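Local coordinates for protein cysteine synthase 3 (Entamoeba histolytica, PDB 6KR5) that catalyses the pyridoxal-5'-phosphate-dependent synthesis of cysteine from O-acetylserine and sulfide, as an O-acetylserine sulfhydrylase, at residues B[73-85]-B[152-164]. Sequence-based numbering, arbitrary orientation.
Sequences GRLKPGMEIIEAT and NKYFPANQFGNPD
Strands 80-84 and 154-156 pair in parallel, E80 opposite Y154, I81 opposite F155 and I82 opposite P156. Four backbone bonds alternate along them: E80 N to K153 O, F155 N to E80 O (2.7 Å), I82 N to F155 O, and A157 N to I82 O.

Past the last bridged pair, the carboxylate of E83, still in strand 80-84, reaches the loop after strand 154-156. E83 CG lies anti to the backbone N (chi1 -179°) and the chain then bends at chi2, bringing the syn lone pair of E83 OE2 to Q159 N at 2.9 Å, while OE1 takes A84 N on its anti side. The amide of Q159, close to the bound pyridoxal-5'-phosphate, donates through NE2 to two waters, one bonded to A84 O, the other to T85 OG1, which also bonds G87 N; Q159 OE1 bonds T89.

On the sheet face carrying F155, R74 NH2 forms salt bridges with D164 OD2 (2.9 Å) and D72, and R74 NH1 meets the F155 ring edge, 3.6 Å from CE1. L75 CD1 and M79 CE pack on F155 CB. On the opposite face, I82 CG2 touches Y154 CB at 3.8 Å, and E80 runs beside K153 and Y154, joined to each through a water; its OE1 also accepts from N105 ND2.

Strand 154-156 thus edges the four-stranded parallel sheet, with strand 104-109 flanking 80-84 on its other side; helix 58-72 covers the I81 and F155 face, helix 135-149 that of I82 and P156.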
ATOM      1  N   GLY B  73       5.117  21.554  22.610  1.00 26.53           N
ATOM      2  CA  GLY B  73       4.184  22.630  22.870  1.00 26.65           C
ATOM      3  C   GLY B  73       4.012  23.609  21.735  1.00 29.69           C
ATOM      4  O   GLY B  73       3.321  24.619  21.904  1.00 29.74           O
ATOM      5  N   ARG B  74       4.609  23.345  20.570  1.00 25.76           N
ATOM      6  CA  ARG B  74       4.410  24.219  19.426  1.00 24.32           C
ATOM      7  C   ARG B  74       3.056  24.011  18.773  1.00 28.00           C
ATOM      8  O   ARG B  74       2.568  24.912  18.079  1.00 28.20           O
ATOM      9  CB  ARG B  74       5.522  24.016  18.401  1.00 28.11           C
ATOM     10  CG  ARG B  74       6.819  24.691  18.809  1.00 24.33           C
ATOM     11  CD  ARG B  74       7.931  24.423  17.806  1.00 27.03           C
ATOM     12  NE  ARG B  74       8.437  23.061  17.913  1.00 27.35           N
ATOM     13  CZ  ARG B  74       8.422  22.178  16.919  1.00 27.57           C
ATOM     14  NH1 ARG B  74       7.936  22.508  15.733  1.00 27.20           N
ATOM     15  NH2 ARG B  74       8.904  20.968  17.116  1.00 24.06           N
ATOM     16  N   LEU B  75       2.458  22.841  18.977  1.00 26.27           N
ATOM     17  CA  LEU B  75       1.091  22.545  18.576  1.00 23.58           C
ATOM     18  C   LEU B  75       0.310  22.245  19.845  1.00 25.49           C
ATOM     19  O   LEU B  75       0.695  21.358  20.613  1.00 26.74           O
ATOM     20  CB  LEU B  75       1.062  21.356  17.607  1.00 24.24           C
ATOM     21  CG  LEU B  75      -0.249  20.999  16.911  1.00 27.32           C
ATOM     22  CD1 LEU B  75      -0.858  22.180  16.176  1.00 25.97           C
ATOM     23  CD2 LEU B  75      -0.019  19.829  15.952  1.00 24.74           C
ATOM     24  N   LYS B  76      -0.751  23.016  20.085  1.00 26.51           N
ATOM     25  CA  LYS B  76      -1.565  22.934  21.286  1.00 30.94           C
ATOM     26  C   LYS B  76      -3.033  22.852  20.905  1.00 26.53           C
ATOM     27  O   LYS B  76      -3.424  23.327  19.836  1.00 24.60           O
ATOM     28  CB  LYS B  76      -1.342  24.160  22.193  1.00 30.12           C
ATOM     29  CG  LYS B  76      -0.133  24.032  23.113  1.00 36.39           C
ATOM     30  CD  LYS B  76       0.300  25.378  23.686  1.00 35.96           C
ATOM     31  CE  LYS B  76       0.674  26.366  22.590  1.00 44.43           C
ATOM     32  NZ  LYS B  76       1.754  27.298  23.037  1.00 49.02           N
ATOM     33  N   PRO B  77      -3.868  22.254  21.756  1.00 30.70           N
ATOM     34  CA  PRO B  77      -5.302  22.186  21.455  1.00 30.89           C
ATOM     35  C   PRO B  77      -5.869  23.555  21.102  1.00 29.82           C
ATOM     36  O   PRO B  77      -5.519  24.577  21.702  1.00 30.56           O
ATOM     37  CB  PRO B  77      -5.904  21.634  22.750  1.00 38.05           C
ATOM     38  CG  PRO B  77      -4.806  20.810  23.333  1.00 36.41           C
ATOM     39  CD  PRO B  77      -3.524  21.519  22.986  1.00 33.84           C
ATOM     40  N   GLY B  78      -6.735  23.567  20.092  1.00 29.59           N
ATOM     41  CA  GLY B  78      -7.240  24.786  19.515  1.00 30.15           C
ATOM     42  C   GLY B  78      -6.523  25.210  18.252  1.00 31.06           C
ATOM     43  O   GLY B  78      -7.106  25.940  17.436  1.00 33.92           O
ATOM     44  N   MET B  79      -5.286  24.762  18.063  1.00 23.83           N
ATOM     45  CA  MET B  79      -4.515  25.093  16.877  1.00 23.07           C
ATOM     46  C   MET B  79      -4.792  24.103  15.751  1.00 23.10           C
ATOM     47  O   MET B  79      -5.309  23.003  15.963  1.00 24.50           O
ATOM     48  CB  MET B  79      -3.017  25.106  17.195  1.00 21.80           C
ATOM     49  CG  MET B  79      -2.609  26.227  18.129  1.00 25.83           C
ATOM     50  SD  MET B  79      -0.833  26.216  18.442  1.00 26.18           S
ATOM     51  CE  MET B  79      -0.171  26.646  16.846  1.00 24.64           C
ATOM     52  N   GLU B  80      -4.444  24.515  14.538  1.00 21.57           N
ATOM     53  CA  GLU B  80      -4.639  23.694  13.345  1.00 19.65           C
ATOM     54  C   GLU B  80      -3.346  23.637  12.553  1.00 21.21           C
ATOM     55  O   GLU B  80      -2.595  24.610  12.509  1.00 22.18           O
ATOM     56  CB  GLU B  80      -5.773  24.249  12.475  1.00 20.81           C
ATOM     57  CG  GLU B  80      -7.064  24.438  13.264  1.00 20.72           C
ATOM     58  CD  GLU B  80      -8.231  24.898  12.422  1.00 24.94           C
ATOM     59  OE1 GLU B  80      -8.109  24.936  11.176  1.00 26.15           O
ATOM     60  OE2 GLU B  80      -9.291  25.220  13.002  1.00 22.97           O
ATOM     61  N   ILE B  81      -3.090  22.492  11.933  1.00 18.86           N
ATOM     62  CA  ILE B  81      -1.926  22.314  11.072  1.00 19.65           C
ATOM     63  C   ILE B  81      -2.227  22.907   9.701  1.00 19.08           C
ATOM     64  O   ILE B  81      -3.366  22.861   9.227  1.00 20.24           O
ATOM     65  CB  ILE B  81      -1.581  20.812  10.987  1.00 21.09           C
ATOM     66  CG1 ILE B  81      -1.255  20.252  12.378  1.00 21.70           C
ATOM     67  CG2 ILE B  81      -0.418  20.572  10.026  1.00 22.26           C
ATOM     68  CD1 ILE B  81      -1.793  18.857  12.630  1.00 27.49           C
ATOM     69  N   ILE B  82      -1.214  23.481   9.043  1.00 20.08           N
ATOM     70  CA  ILE B  82      -1.380  23.938   7.667  1.00 20.49           C
ATOM     71  C   ILE B  82      -0.121  23.612   6.868  1.00 21.29           C
ATOM     72  O   ILE B  82       0.996  23.649   7.393  1.00 20.85           O
ATOM     73  CB  ILE B  82      -1.728  25.444   7.589  1.00 20.51           C
ATOM     74  CG1 ILE B  82      -2.107  25.829   6.154  1.00 22.69           C
ATOM     75  CG2 ILE B  82      -0.591  26.318   8.120  1.00 22.37           C
ATOM     76  CD1 ILE B  82      -2.616  27.249   6.004  1.00 26.52           C
ATOM     77  N   GLU B  83      -0.314  23.275   5.596  1.00 20.56           N
ATOM     78  CA  GLU B  83       0.781  23.066   4.664  1.00 18.59           C
ATOM     79  C   GLU B  83       0.274  23.348   3.258  1.00 21.01           C
ATOM     80  O   GLU B  83      -0.912  23.187   2.974  1.00 20.42           O
ATOM     81  CB  GLU B  83       1.359  21.652   4.779  1.00 19.23           C
ATOM     82  CG  GLU B  83       2.548  21.368   3.837  1.00 20.71           C
ATOM     83  CD  GLU B  83       3.744  22.263   4.118  1.00 21.17           C
ATOM     84  OE1 GLU B  83       3.718  23.453   3.721  1.00 21.10           O
ATOM     85  OE2 GLU B  83       4.718  21.761   4.714  1.00 20.75           O
ATOM     86  N   ALA B  84       1.180  23.815   2.390  1.00 21.20           N
ATOM     87  CA  ALA B  84       0.905  23.979   0.968  1.00 24.18           C
ATOM     88  C   ALA B  84       1.532  22.790   0.262  1.00 25.24           C
ATOM     89  O   ALA B  84       2.759  22.696   0.162  1.00 28.54           O
ATOM     90  CB  ALA B  84       1.465  25.300   0.439  1.00 23.79           C
ATOM     91  N   THR B  85       0.697  21.867  -0.203  1.00 21.21           N
ATOM     92  CA  THR B  85       1.211  20.646  -0.805  1.00 23.31           C
ATOM     93  C   THR B  85       0.113  20.001  -1.626  1.00 24.91           C
ATOM     94  O   THR B  85      -1.050  20.016  -1.231  1.00 22.64           O
ATOM     95  CB  THR B  85       1.717  19.651   0.258  1.00 23.51           C
ATOM     96  OG1 THR B  85       2.077  18.413  -0.370  1.00 27.67           O
ATOM     97  CG2 THR B  85       0.647  19.360   1.297  1.00 22.61           C
ATOM     98  N   ASN B 152      -1.414  32.906  15.084  1.00 29.50           N
ATOM     99  CA  ASN B 152      -1.290  32.057  16.262  1.00 34.97           C
ATOM    100  C   ASN B 152      -2.080  30.761  16.160  1.00 29.03           C
ATOM    101  O   ASN B 152      -1.746  29.790  16.850  1.00 31.92           O
ATOM    102  CB  ASN B 152      -1.750  32.817  17.510  1.00 35.40           C
ATOM    103  CG  ASN B 152      -1.088  34.166  17.638  1.00 39.53           C
ATOM    104  OD1 ASN B 152       0.134  34.276  17.551  1.00 47.82           O
ATOM    105  ND2 ASN B 152      -1.891  35.205  17.832  1.00 44.63           N
ATOM    106  N   LYS B 153      -3.106  30.717  15.318  1.00 27.79           N
ATOM    107  CA  LYS B 153      -3.937  29.525  15.237  1.00 24.01           C
ATOM    108  C   LYS B 153      -3.292  28.427  14.402  1.00 24.79           C
ATOM    109  O   LYS B 153      -3.498  27.240  14.682  1.00 23.11           O
ATOM    110  CB  LYS B 153      -5.302  29.888  14.655  1.00 29.80           C
ATOM    111  CG  LYS B 153      -6.276  28.734  14.553  1.00 34.20           C
ATOM    112  CD  LYS B 153      -7.477  29.143  13.713  1.00 40.18           C
ATOM    113  CE  LYS B 153      -8.707  28.340  14.076  1.00 40.93           C
ATOM    114  NZ  LYS B 153      -9.958  29.019  13.635  1.00 42.14           N
ATOM    115  N   TYR B 154      -2.513  28.786  13.391  1.00 24.62           N
ATOM    116  CA  TYR B 154      -1.984  27.785  12.473  1.00 22.41           C
ATOM    117  C   TYR B 154      -0.561  27.394  12.841  1.00 23.38           C
ATOM    118  O   TYR B 154       0.290  28.248  13.123  1.00 27.32           O
ATOM    119  CB  TYR B 154      -2.015  28.289  11.031  1.00 24.43           C
ATOM    120  CG  TYR B 154      -3.390  28.349  10.404  1.00 27.71           C
ATOM    121  CD1 TYR B 154      -4.472  27.707  10.983  1.00 30.75           C
ATOM    122  CD2 TYR B 154      -3.601  29.043   9.217  1.00 35.81           C
ATOM    123  CE1 TYR B 154      -5.731  27.762  10.405  1.00 34.33           C
ATOM    124  CE2 TYR B 154      -4.853  29.097   8.630  1.00 33.15           C
ATOM    125  CZ  TYR B 154      -5.913  28.459   9.230  1.00 30.39           C
ATOM    126  OH  TYR B 154      -7.158  28.518   8.653  1.00 33.01           O
ATOM    127  N   PHE B 155      -0.304  26.087  12.812  1.00 22.57           N
ATOM    128  CA  PHE B 155       1.045  25.558  12.907  1.00 20.99           C
ATOM    129  C   PHE B 155       1.509  25.178  11.509  1.00 21.64           C
ATOM    130  O   PHE B 155       0.911  24.285  10.894  1.00 21.59           O
ATOM    131  CB  PHE B 155       1.097  24.347  13.829  1.00 21.99           C
ATOM    132  CG  PHE B 155       2.407  23.615  13.778  1.00 22.14           C
ATOM    133  CD1 PHE B 155       3.498  24.076  14.501  1.00 26.91           C
ATOM    134  CD2 PHE B 155       2.559  22.482  12.999  1.00 26.67           C
ATOM    135  CE1 PHE B 155       4.711  23.409  14.450  1.00 27.39           C
ATOM    136  CE2 PHE B 155       3.769  21.816  12.947  1.00 24.28           C
ATOM    137  CZ  PHE B 155       4.846  22.283  13.667  1.00 25.56           C
ATOM    138  N   PRO B 156       2.535  25.827  10.962  1.00 20.75           N
ATOM    139  CA  PRO B 156       2.991  25.502   9.603  1.00 21.31           C
ATOM    140  C   PRO B 156       3.914  24.288   9.617  1.00 20.52           C
ATOM    141  O   PRO B 156       4.883  24.238  10.380  1.00 23.10           O
ATOM    142  CB  PRO B 156       3.738  26.769   9.166  1.00 21.10           C
ATOM    143  CG  PRO B 156       4.208  27.377  10.435  1.00 23.45           C
ATOM    144  CD  PRO B 156       3.226  27.002  11.523  1.00 20.74           C
ATOM    145  N   ALA B 157       3.607  23.299   8.774  1.00 20.03           N
ATOM    146  CA  ALA B 157       4.450  22.106   8.749  1.00 19.32           C
ATOM    147  C   ALA B 157       5.853  22.415   8.244  1.00 20.04           C
ATOM    148  O   ALA B 157       6.803  21.751   8.657  1.00 20.32           O
ATOM    149  CB  ALA B 157       3.814  21.012   7.891  1.00 21.06           C
ATOM    150  N   ASN B 158       5.994  23.398   7.351  1.00 20.35           N
ATOM    151  CA  ASN B 158       7.291  23.807   6.800  1.00 19.37           C
ATOM    152  C   ASN B 158       8.112  22.613   6.299  1.00 20.84           C
ATOM    153  O   ASN B 158       9.260  22.396   6.696  1.00 21.44           O
ATOM    154  CB  ASN B 158       8.077  24.594   7.845  1.00 20.49           C
ATOM    155  CG  ASN B 158       9.365  25.149   7.297  1.00 24.53           C
ATOM    156  OD1 ASN B 158       9.481  25.379   6.092  1.00 26.97           O
ATOM    157  ND2 ASN B 158      10.347  25.363   8.175  1.00 23.59           N
ATOM    158  N   GLN B 159       7.518  21.845   5.382  1.00 20.83           N
ATOM    159  CA  GLN B 159       8.130  20.576   4.987  1.00 17.71           C
ATOM    160  C   GLN B 159       9.547  20.741   4.431  1.00 19.92           C
ATOM    161  O   GLN B 159      10.371  19.834   4.576  1.00 20.33           O
ATOM    162  CB  GLN B 159       7.243  19.867   3.966  1.00 20.21           C
ATOM    163  CG  GLN B 159       7.117  20.559   2.637  1.00 21.07           C
ATOM    164  CD  GLN B 159       6.437  19.670   1.618  1.00 23.60           C
ATOM    165  OE1 GLN B 159       6.681  18.465   1.586  1.00 27.39           O
ATOM    166  NE2 GLN B 159       5.582  20.253   0.790  1.00 28.01           N
ATOM    167  N   PHE B 160       9.868  21.873   3.804  1.00 19.25           N
ATOM    168  CA  PHE B 160      11.186  21.993   3.184  1.00 17.44           C
ATOM    169  C   PHE B 160      12.267  22.462   4.149  1.00 20.69           C
ATOM    170  O   PHE B 160      13.451  22.449   3.773  1.00 21.97           O
ATOM    171  CB  PHE B 160      11.118  22.936   1.981  1.00 19.74           C
ATOM    172  CG  PHE B 160      10.320  22.388   0.833  1.00 20.59           C
ATOM    173  CD1 PHE B 160      10.844  21.392   0.027  1.00 21.20           C
ATOM    174  CD2 PHE B 160       9.042  22.856   0.564  1.00 21.74           C
ATOM    175  CE1 PHE B 160      10.106  20.877  -1.027  1.00 22.81           C
ATOM    176  CE2 PHE B 160       8.306  22.350  -0.495  1.00 26.78           C
ATOM    177  CZ  PHE B 160       8.838  21.356  -1.281  1.00 23.37           C
ATOM    178  N   GLY B 161      11.903  22.824   5.382  1.00 20.50           N
ATOM    179  CA  GLY B 161      12.850  23.366   6.348  1.00 18.84           C
ATOM    180  C   GLY B 161      12.757  22.790   7.749  1.00 20.55           C
ATOM    181  O   GLY B 161      13.612  23.056   8.600  1.00 22.72           O
ATOM    182  N   ASN B 162      11.731  21.996   8.008  1.00 21.53           N
ATOM    183  CA  ASN B 162      11.455  21.559   9.368  1.00 20.90           C
ATOM    184  C   ASN B 162      12.445  20.481   9.790  1.00 20.76           C
ATOM    185  O   ASN B 162      12.469  19.402   9.176  1.00 20.47           O
ATOM    186  CB  ASN B 162      10.021  21.027   9.452  1.00 18.24           C
ATOM    187  CG  ASN B 162       9.550  20.844  10.880  1.00 22.09           C
ATOM    188  OD1 ASN B 162      10.344  20.542  11.775  1.00 21.00           O
ATOM    189  ND2 ASN B 162       8.251  21.018  11.101  1.00 18.93           N
ATOM    190  N   PRO B 163      13.238  20.692  10.844  1.00 20.10           N
ATOM    191  CA  PRO B 163      14.161  19.636  11.280  1.00 20.37           C
ATOM    192  C   PRO B 163      13.462  18.378  11.751  1.00 20.73           C
ATOM    193  O   PRO B 163      14.110  17.327  11.838  1.00 20.64           O
ATOM    194  CB  PRO B 163      14.949  20.307  12.419  1.00 22.65           C
ATOM    195  CG  PRO B 163      14.063  21.402  12.894  1.00 24.59           C
ATOM    196  CD  PRO B 163      13.366  21.907  11.668  1.00 21.48           C
ATOM    197  N   ASP B 164      12.163  18.449  12.074  1.00 18.39           N
ATOM    198  CA  ASP B 164      11.432  17.250  12.468  1.00 20.03           C
ATOM    199  C   ASP B 164      11.104  16.370  11.270  1.00 18.48           C
ATOM    200  O   ASP B 164      10.773  15.196  11.448  1.00 21.98           O
ATOM    201  CB  ASP B 164      10.163  17.633  13.226  1.00 19.48           C
ATOM    202  CG  ASP B 164      10.468  18.427  14.487  1.00 22.23           C
ATOM    203  OD1 ASP B 164      11.539  18.191  15.087  1.00 24.51           O
ATOM    204  OD2 ASP B 164       9.651  19.291  14.859  1.00 23.58           O
TER
HETATM  205  O   HOH W   1       7.471  20.008  13.793  1.00 20.56           O
HETATM  206  O   HOH W   2     -11.374  26.959  12.678  1.00 30.67           O
HETATM  207  O   HOH W   3      -9.218  27.397   9.953  1.00 35.60           O
HETATM  208  O   HOH W   4       4.355  25.209   5.866  1.00 27.46           O
HETATM  209  O   HOH W   5       5.349  22.967   0.533  1.00 37.29           O
HETATM  210  O   HOH W   6       4.425  18.751  -1.342  1.00 35.67           O